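Local structure of similar to hydroxylamine oxidoreductase (Kuenenia stuttgartiensis, 6H5L) at residues 224-229 against 251-256; 262-267 against 272-277. The protein probably acts as an oxidoreductase, carrying electrons along its chain of heme c groups within a multiheme reductase complex of an anammox bacterium. One frame throughout, in Å; residues are numbered along the deposited sequence.

Contact 1. Residues 224-229 against 251-256. With HEC (heme c), chain H.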
# COMPACT_ATOMS: atom_id res chain seq x y z
N ARG A 224 20.40 -22.38 11.27
CA ARG A 224 20.13 -23.16 10.08
C ARG A 224 20.83 -22.64 8.83
O ARG A 224 20.88 -23.35 7.82
CB ARG A 224 18.62 -23.24 9.83
CG ARG A 224 17.88 -24.10 10.84
CD ARG A 224 16.44 -24.34 10.42
NE ARG A 224 15.54 -23.28 10.83
CZ ARG A 224 14.75 -23.34 11.90
NH1 ARG A 224 14.76 -24.42 12.67
NH2 ARG A 224 13.95 -22.32 12.20
N GLN A 225 21.38 -21.42 8.87
CA GLN A 225 22.07 -21.02 7.65
C GLN A 225 23.52 -21.51 7.67
O GLN A 225 24.13 -21.59 8.74
CB GLN A 225 22.03 -19.51 7.47
CG GLN A 225 21.90 -18.72 8.76
CD GLN A 225 21.37 -17.31 8.52
OE1 GLN A 225 20.58 -17.08 7.61
NE2 GLN A 225 21.82 -16.37 9.34
N PRO A 226 24.06 -21.85 6.50
CA PRO A 226 25.40 -22.47 6.45
C PRO A 226 26.50 -21.65 7.10
O PRO A 226 27.48 -22.23 7.59
CB PRO A 226 25.65 -22.63 4.94
CG PRO A 226 24.30 -22.74 4.35
CD PRO A 226 23.41 -21.84 5.18
N GLU A 227 26.38 -20.32 7.12
CA GLU A 227 27.44 -19.48 7.65
C GLU A 227 27.68 -19.70 9.14
O GLU A 227 28.74 -19.31 9.65
CB GLU A 227 27.13 -18.00 7.39
CG GLU A 227 27.35 -17.54 5.95
CD GLU A 227 26.23 -17.96 5.01
OE1 GLU A 227 26.32 -17.65 3.80
OE2 GLU A 227 25.26 -18.60 5.47
N ALA A 228 26.73 -20.30 9.85
CA ALA A 228 26.90 -20.54 11.28
C ALA A 228 27.99 -21.57 11.57
O ALA A 228 28.51 -21.60 12.69
CB ALA A 228 25.58 -20.99 11.91
N CYS A 229 28.33 -22.42 10.60
CA CYS A 229 29.33 -23.45 10.78
C CYS A 229 30.70 -23.06 10.24
O CYS A 229 31.67 -23.78 10.49
CB CYS A 229 28.89 -24.75 10.10
SG CYS A 229 27.11 -25.01 10.06
N LYS A 251 26.94 -21.65 -4.27
CA LYS A 251 26.77 -20.48 -5.12
C LYS A 251 25.29 -20.16 -5.33
O LYS A 251 24.90 -18.99 -5.34
CB LYS A 251 27.47 -20.69 -6.46
CG LYS A 251 28.98 -20.54 -6.40
CD LYS A 251 29.36 -19.15 -5.91
CE LYS A 251 30.36 -19.22 -4.78
NZ LYS A 251 30.47 -17.92 -4.05
N ILE A 252 24.47 -21.19 -5.49
CA ILE A 252 23.04 -20.97 -5.67
C ILE A 252 22.40 -20.48 -4.38
O ILE A 252 21.52 -19.61 -4.39
CB ILE A 252 22.36 -22.25 -6.19
CG1 ILE A 252 22.81 -22.54 -7.63
CG2 ILE A 252 20.85 -22.14 -6.10
CD1 ILE A 252 22.32 -23.86 -8.17
N TYR A 253 22.84 -21.01 -3.24
CA TYR A 253 22.33 -20.53 -1.96
C TYR A 253 22.70 -19.07 -1.73
O TYR A 253 21.85 -18.26 -1.33
CB TYR A 253 22.85 -21.40 -0.81
CG TYR A 253 22.94 -20.67 0.51
CD1 TYR A 253 21.79 -20.27 1.19
CD2 TYR A 253 24.17 -20.38 1.09
CE1 TYR A 253 21.87 -19.60 2.39
CE2 TYR A 253 24.26 -19.71 2.29
CZ TYR A 253 23.10 -19.32 2.94
OH TYR A 253 23.19 -18.66 4.14
N GLU A 254 23.96 -18.71 -1.98
CA GLU A 254 24.40 -17.34 -1.73
C GLU A 254 23.67 -16.33 -2.61
O GLU A 254 23.45 -15.19 -2.20
CB GLU A 254 25.91 -17.23 -1.92
CG GLU A 254 26.71 -17.83 -0.77
CD GLU A 254 28.06 -18.38 -1.21
OE1 GLU A 254 28.49 -18.06 -2.33
OE2 GLU A 254 28.67 -19.13 -0.42
N LYS A 255 23.29 -16.73 -3.82
CA LYS A 255 22.62 -15.83 -4.75
C LYS A 255 21.10 -15.93 -4.70
O LYS A 255 20.42 -15.07 -5.27
CB LYS A 255 23.11 -16.08 -6.18
CG LYS A 255 24.58 -15.76 -6.39
CD LYS A 255 24.92 -14.35 -5.91
CE LYS A 255 24.20 -13.28 -6.73
NZ LYS A 255 24.46 -11.91 -6.21
N GLU A 256 20.55 -16.94 -4.04
CA GLU A 256 19.10 -17.08 -3.88
C GLU A 256 18.68 -17.09 -2.42
O GLU A 256 17.55 -17.49 -2.11
CB GLU A 256 18.60 -18.34 -4.58
CG GLU A 256 18.82 -18.38 -6.08
CD GLU A 256 18.10 -19.54 -6.74
OE1 GLU A 256 17.11 -20.03 -6.16
OE2 GLU A 256 18.53 -19.98 -7.83
FE HEC H . 31.38 -29.09 13.64
CHA HEC H . 32.99 -32.07 14.19
CHB HEC H . 29.42 -30.60 11.24
CHC HEC H . 29.60 -26.17 13.22
CHD HEC H . 33.61 -27.42 15.63
NA HEC H . 31.24 -30.98 12.85
C1A HEC H . 31.99 -32.07 13.24
C2A HEC H . 31.54 -33.21 12.47
C3A HEC H . 30.56 -32.81 11.66
C4A HEC H . 30.35 -31.39 11.88
CMA HEC H . 29.79 -33.69 10.66
CAA HEC H . 32.09 -34.65 12.57
CBA HEC H . 33.16 -34.85 11.51
CGA HEC H . 33.47 -36.31 11.40
O1A HEC H . 34.61 -36.64 10.99
O2A HEC H . 32.59 -37.15 11.72
NB HEC H . 29.83 -28.48 12.42
C1B HEC H . 29.10 -29.30 11.57
C2B HEC H . 27.95 -28.55 11.10
C3B HEC H . 28.00 -27.33 11.64
C4B HEC H . 29.18 -27.26 12.48
CMB HEC H . 26.88 -29.08 10.12
CAB HEC H . 27.00 -26.17 11.43
CBB HEC H . 25.60 -26.49 11.98
NC HEC H . 31.58 -27.16 14.26
C1C HEC H . 30.71 -26.11 14.04
C2C HEC H . 31.03 -25.05 14.97
C3C HEC H . 32.25 -25.32 15.44
C4C HEC H . 32.55 -26.70 15.14
CMC HEC H . 30.46 -23.62 14.81
CAC HEC H . 33.12 -24.46 16.40
CBC HEC H . 32.65 -24.68 17.85
ND HEC H . 33.03 -29.66 14.76
C1D HEC H . 33.84 -28.77 15.46
C2D HEC H . 34.96 -29.49 16.01
C3D HEC H . 34.77 -30.95 15.56
C4D HEC H . 33.54 -30.96 14.79
CMD HEC H . 36.10 -28.90 16.86
CAD HEC H . 35.67 -32.16 15.86
CBD HEC H . 35.85 -32.35 17.36
CGD HEC H . 36.69 -33.58 17.59
O1D HEC H . 36.19 -34.52 18.26
O2D HEC H . 37.84 -33.60 17.10

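Contact 2. Residues 262-267 against 272-277. With HEC (heme c), chain G.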
# COMPACT_ATOMS: atom_id res chain seq x y z
N PHE A 262 14.33 -19.86 6.12
CA PHE A 262 15.04 -20.42 7.27
C PHE A 262 14.21 -20.40 8.54
O PHE A 262 14.69 -20.87 9.58
CB PHE A 262 16.36 -19.67 7.49
CG PHE A 262 17.40 -19.95 6.45
CD1 PHE A 262 18.00 -21.20 6.38
CD2 PHE A 262 17.79 -18.98 5.55
CE1 PHE A 262 18.96 -21.47 5.43
CE2 PHE A 262 18.75 -19.24 4.60
CZ PHE A 262 19.34 -20.49 4.54
N THR A 263 12.98 -19.88 8.50
CA THR A 263 12.10 -19.95 9.65
C THR A 263 11.49 -21.33 9.84
O THR A 263 10.99 -21.63 10.93
CB THR A 263 10.98 -18.91 9.53
OG1 THR A 263 10.12 -19.25 8.44
CG2 THR A 263 11.56 -17.52 9.30
N LYS A 264 11.52 -22.17 8.81
CA LYS A 264 10.93 -23.50 8.88
C LYS A 264 11.95 -24.50 9.42
O LYS A 264 13.10 -24.51 8.96
CB LYS A 264 10.46 -23.95 7.50
CG LYS A 264 9.58 -22.94 6.78
CD LYS A 264 9.16 -23.42 5.40
CE LYS A 264 7.83 -24.16 5.44
NZ LYS A 264 7.32 -24.44 4.07
N PRO A 265 11.58 -25.32 10.40
CA PRO A 265 12.48 -26.40 10.82
C PRO A 265 12.79 -27.34 9.66
O PRO A 265 12.07 -27.40 8.67
CB PRO A 265 11.69 -27.12 11.93
CG PRO A 265 10.27 -26.66 11.76
CD PRO A 265 10.35 -25.27 11.20
N LEU A 266 13.90 -28.07 9.81
CA LEU A 266 14.43 -28.85 8.70
C LEU A 266 13.43 -29.89 8.21
O LEU A 266 13.33 -30.14 7.00
CB LEU A 266 15.74 -29.53 9.11
CG LEU A 266 16.90 -28.57 9.39
CD1 LEU A 266 18.03 -29.30 10.10
CD2 LEU A 266 17.39 -27.95 8.09
N VAL A 267 12.67 -30.49 9.13
CA VAL A 267 11.71 -31.52 8.73
C VAL A 267 10.55 -30.94 7.93
O VAL A 267 9.87 -31.68 7.21
CB VAL A 267 11.21 -32.29 9.97
CG1 VAL A 267 10.17 -31.48 10.73
CG2 VAL A 267 10.66 -33.66 9.57
N GLY A 272 13.49 -28.00 -2.94
CA GLY A 272 13.23 -27.41 -4.23
C GLY A 272 12.48 -26.09 -4.15
O GLY A 272 12.78 -25.15 -4.88
N GLU A 273 11.49 -26.02 -3.25
CA GLU A 273 10.67 -24.83 -3.09
C GLU A 273 11.15 -23.92 -1.97
O GLU A 273 11.17 -22.70 -2.14
CB GLU A 273 9.21 -25.22 -2.85
CG GLU A 273 8.54 -25.88 -4.04
CD GLU A 273 7.06 -26.11 -3.83
OE1 GLU A 273 6.68 -27.19 -3.33
OE2 GLU A 273 6.27 -25.19 -4.15
N ASP A 274 11.55 -24.49 -0.83
CA ASP A 274 12.08 -23.69 0.27
C ASP A 274 13.60 -23.54 0.16
O ASP A 274 14.12 -22.43 0.30
CB ASP A 274 11.70 -24.32 1.61
CG ASP A 274 10.20 -24.32 1.84
OD1 ASP A 274 9.53 -23.40 1.32
OD2 ASP A 274 9.70 -25.23 2.53
N TYR A 275 14.31 -24.64 -0.08
CA TYR A 275 15.72 -24.60 -0.46
C TYR A 275 15.83 -25.09 -1.90
O TYR A 275 15.30 -26.16 -2.23
CB TYR A 275 16.59 -25.50 0.42
CG TYR A 275 16.62 -25.23 1.92
CD1 TYR A 275 15.92 -24.17 2.49
CD2 TYR A 275 17.37 -26.05 2.76
CE1 TYR A 275 15.96 -23.95 3.85
CE2 TYR A 275 17.41 -25.83 4.12
CZ TYR A 275 16.71 -24.78 4.66
OH TYR A 275 16.76 -24.56 6.02
N ARG A 276 16.51 -24.32 -2.75
CA ARG A 276 16.81 -24.88 -4.07
C ARG A 276 17.99 -25.83 -4.00
O ARG A 276 17.98 -26.90 -4.63
CB ARG A 276 17.09 -23.77 -5.09
CG ARG A 276 17.23 -24.33 -6.50
CD ARG A 276 17.80 -23.34 -7.51
NE ARG A 276 18.22 -24.03 -8.73
CZ ARG A 276 18.85 -23.45 -9.75
NH1 ARG A 276 19.14 -22.16 -9.71
NH2 ARG A 276 19.19 -24.17 -10.81
N THR A 277 19.03 -25.47 -3.24
CA THR A 277 20.18 -26.31 -2.97
C THR A 277 20.30 -26.51 -1.46
O THR A 277 19.86 -25.66 -0.68
CB THR A 277 21.47 -25.69 -3.52
OG1 THR A 277 21.64 -24.37 -3.00
CG2 THR A 277 21.42 -25.64 -5.04
FE HEC G . 20.69 -26.04 18.49
CHA HEC G . 17.68 -25.78 16.85
CHB HEC G . 19.05 -25.75 21.49
CHC HEC G . 23.60 -26.81 20.18
CHD HEC G . 22.41 -25.95 15.56
NA HEC G . 18.73 -25.80 19.07
C1A HEC G . 17.64 -25.72 18.22
C2A HEC G . 16.45 -25.58 19.02
C3A HEC G . 16.82 -25.58 20.30
C4A HEC G . 18.26 -25.71 20.36
CMA HEC G . 15.86 -25.45 21.51
CAA HEC G . 15.00 -25.48 18.48
CBA HEC G . 14.57 -24.02 18.39
CGA HEC G . 13.15 -23.96 17.86
O1A HEC G . 12.69 -24.97 17.27
O2A HEC G . 12.49 -22.90 18.03
NB HEC G . 21.25 -26.17 20.47
C1B HEC G . 20.36 -26.15 21.54
C2B HEC G . 21.07 -26.64 22.71
C3B HEC G . 22.33 -26.92 22.35
C4B HEC G . 22.46 -26.64 20.94
CMB HEC G . 20.45 -26.77 24.11
CAB HEC G . 23.46 -27.48 23.25
CBB HEC G . 23.19 -28.95 23.61
NC HEC G . 22.64 -26.32 17.97
C1C HEC G . 23.69 -26.65 18.82
C2C HEC G . 24.86 -26.92 18.01
C3C HEC G . 24.56 -26.55 16.75
C4C HEC G . 23.14 -26.26 16.69
CMC HEC G . 26.27 -27.14 18.58
CAC HEC G . 25.53 -26.59 15.55
CBC HEC G . 25.91 -28.05 15.22
ND HEC G . 20.13 -25.83 16.51
C1D HEC G . 21.03 -25.96 15.46
C2D HEC G . 20.28 -26.10 14.23
C3D HEC G . 18.80 -26.04 14.64
C4D HEC G . 18.81 -25.87 16.07
CMD HEC G . 20.83 -26.26 12.81
CAD HEC G . 17.57 -26.16 13.72
CBD HEC G . 16.94 -27.53 13.96
CGD HEC G . 15.98 -27.90 12.86
O1D HEC G . 15.57 -29.08 12.80
O2D HEC G . 15.64 -27.02 12.03
O HOH W 1 14.68 -23.65 7.17

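Contact 1. Residues 224-229 against 251-256
The Tyr253 ring has Pro226 over one face and the carboxylate of Glu227 at its edge. This joins helix 248-256 to the residues just ahead of a CxxCH heme-binding motif of the multiheme cytochrome fold, whose first cysteine is Cys229. Pro226 CG stands 3.6 Å above the ring plane, displaced toward the rim, and makes a CH-pi contact 4.0 Å from the ring centroid. Pro226 CD reaches farther out, to 3.4 Å from Tyr253 CZ. At the edge, the CD of Glu227 lies in the ring plane, but the carboxylate is turned 49° against it. The phenol OH of Tyr253 donates to Glu227 OE2 at 2.5 Å. Tyr253 can meet both partners because its CG is anti to the backbone N (chi1 153°), while Glu227 bends at chi2 (78°) to bring its acid round to the phenol. The hydroxyl has a second partner, the NZ of Lys255 from a neighbouring copy of the protein, whose side chain also packs on Gln225 and Glu227. That lysine probably helps offset the buried acid, so the contact belongs to the subunit interface as well as to the fold. Tyr260 meets the Tyr253 ring edge-to-face. On the helix, Glu254 keeps its own salt bridge to Lys251 NZ. At the other end of 224-229, Cys229 SG is bonded covalently to the heme vinyl-derived carbon CAB at 1.8 Å.

Contact 2. Residues 262-267 against 272-277
Lys264 starts out with CG opposite the carbonyl carbon (chi1 -51°) and then turns at chi3 (92°), which swings NZ across to Asp274. The two side chains cross at about a right angle, and NZ forms a salt bridge with OD2 of Asp274 at 2.9 Å. The ammonium comes to the syn side of that oxygen but tilted out of the carboxylate plane, and the methylene CD of Lys264 also lies alongside the acid. Asp274 OD2 takes a second bond from the backbone N of Arg270, so one oxygen holds both the Lys264 side chain and the backbone of the connecting turn. Deeper in, Tyr275 pushes its phenol between Phe262 and Leu266. The Phe262 and Tyr275 rings meet obliquely, planes 48° apart and centroids 5.5 Å apart, with Phe262 CD1 3.6 Å from the Tyr275 OH. Leu266 touches that hydroxyl with CD2 at 4.0 Å. The hydroxyl donates to a water, which in turn donates to the Lys264 carbonyl O, linking the two segments through a water bridge. Tyr260 lies against Tyr275 with its ring only modestly inclined to it. Both segments belong to the long loop between helices 248-256 and 280-285, and they wall two hemes of this multiheme cytochrome: Tyr275, Arg276 and Thr277 touch one, while the Leu266 backbone N donates to propionate oxygen O2D of another at 3.0 Å. The Leu266 side chain lies against that propionate as well. The chemistry implies a loop held by an ion pair and a water bridge beside its aromatic packing, with one backbone N-H committed to a heme carboxylate.

Contact 1 is the more fully interior, all four of its touching residues being buried; contact 2 is buried too, but its Lys264 is partly exposed. Contact 1 sets a helix against a heme-attachment segment through one phenol-acid bond and proline packing, and one neighbouring copy adds a lysine. Contact 2 folds a loop back on itself with an ion pair, an oblique aromatic pair and a water. In series along the chain, they share two direct ties: Arg224 NE probably hydrogen-bonds to Phe262 O at 2.8 Å, and Glu256 OE2 makes a salt bridge with Arg276 NH1 at 2.9 Å. Arg276 also pairs with Glu222 and Asp94 of a different neighbouring copy, so segment 272-277 also reaches the interface.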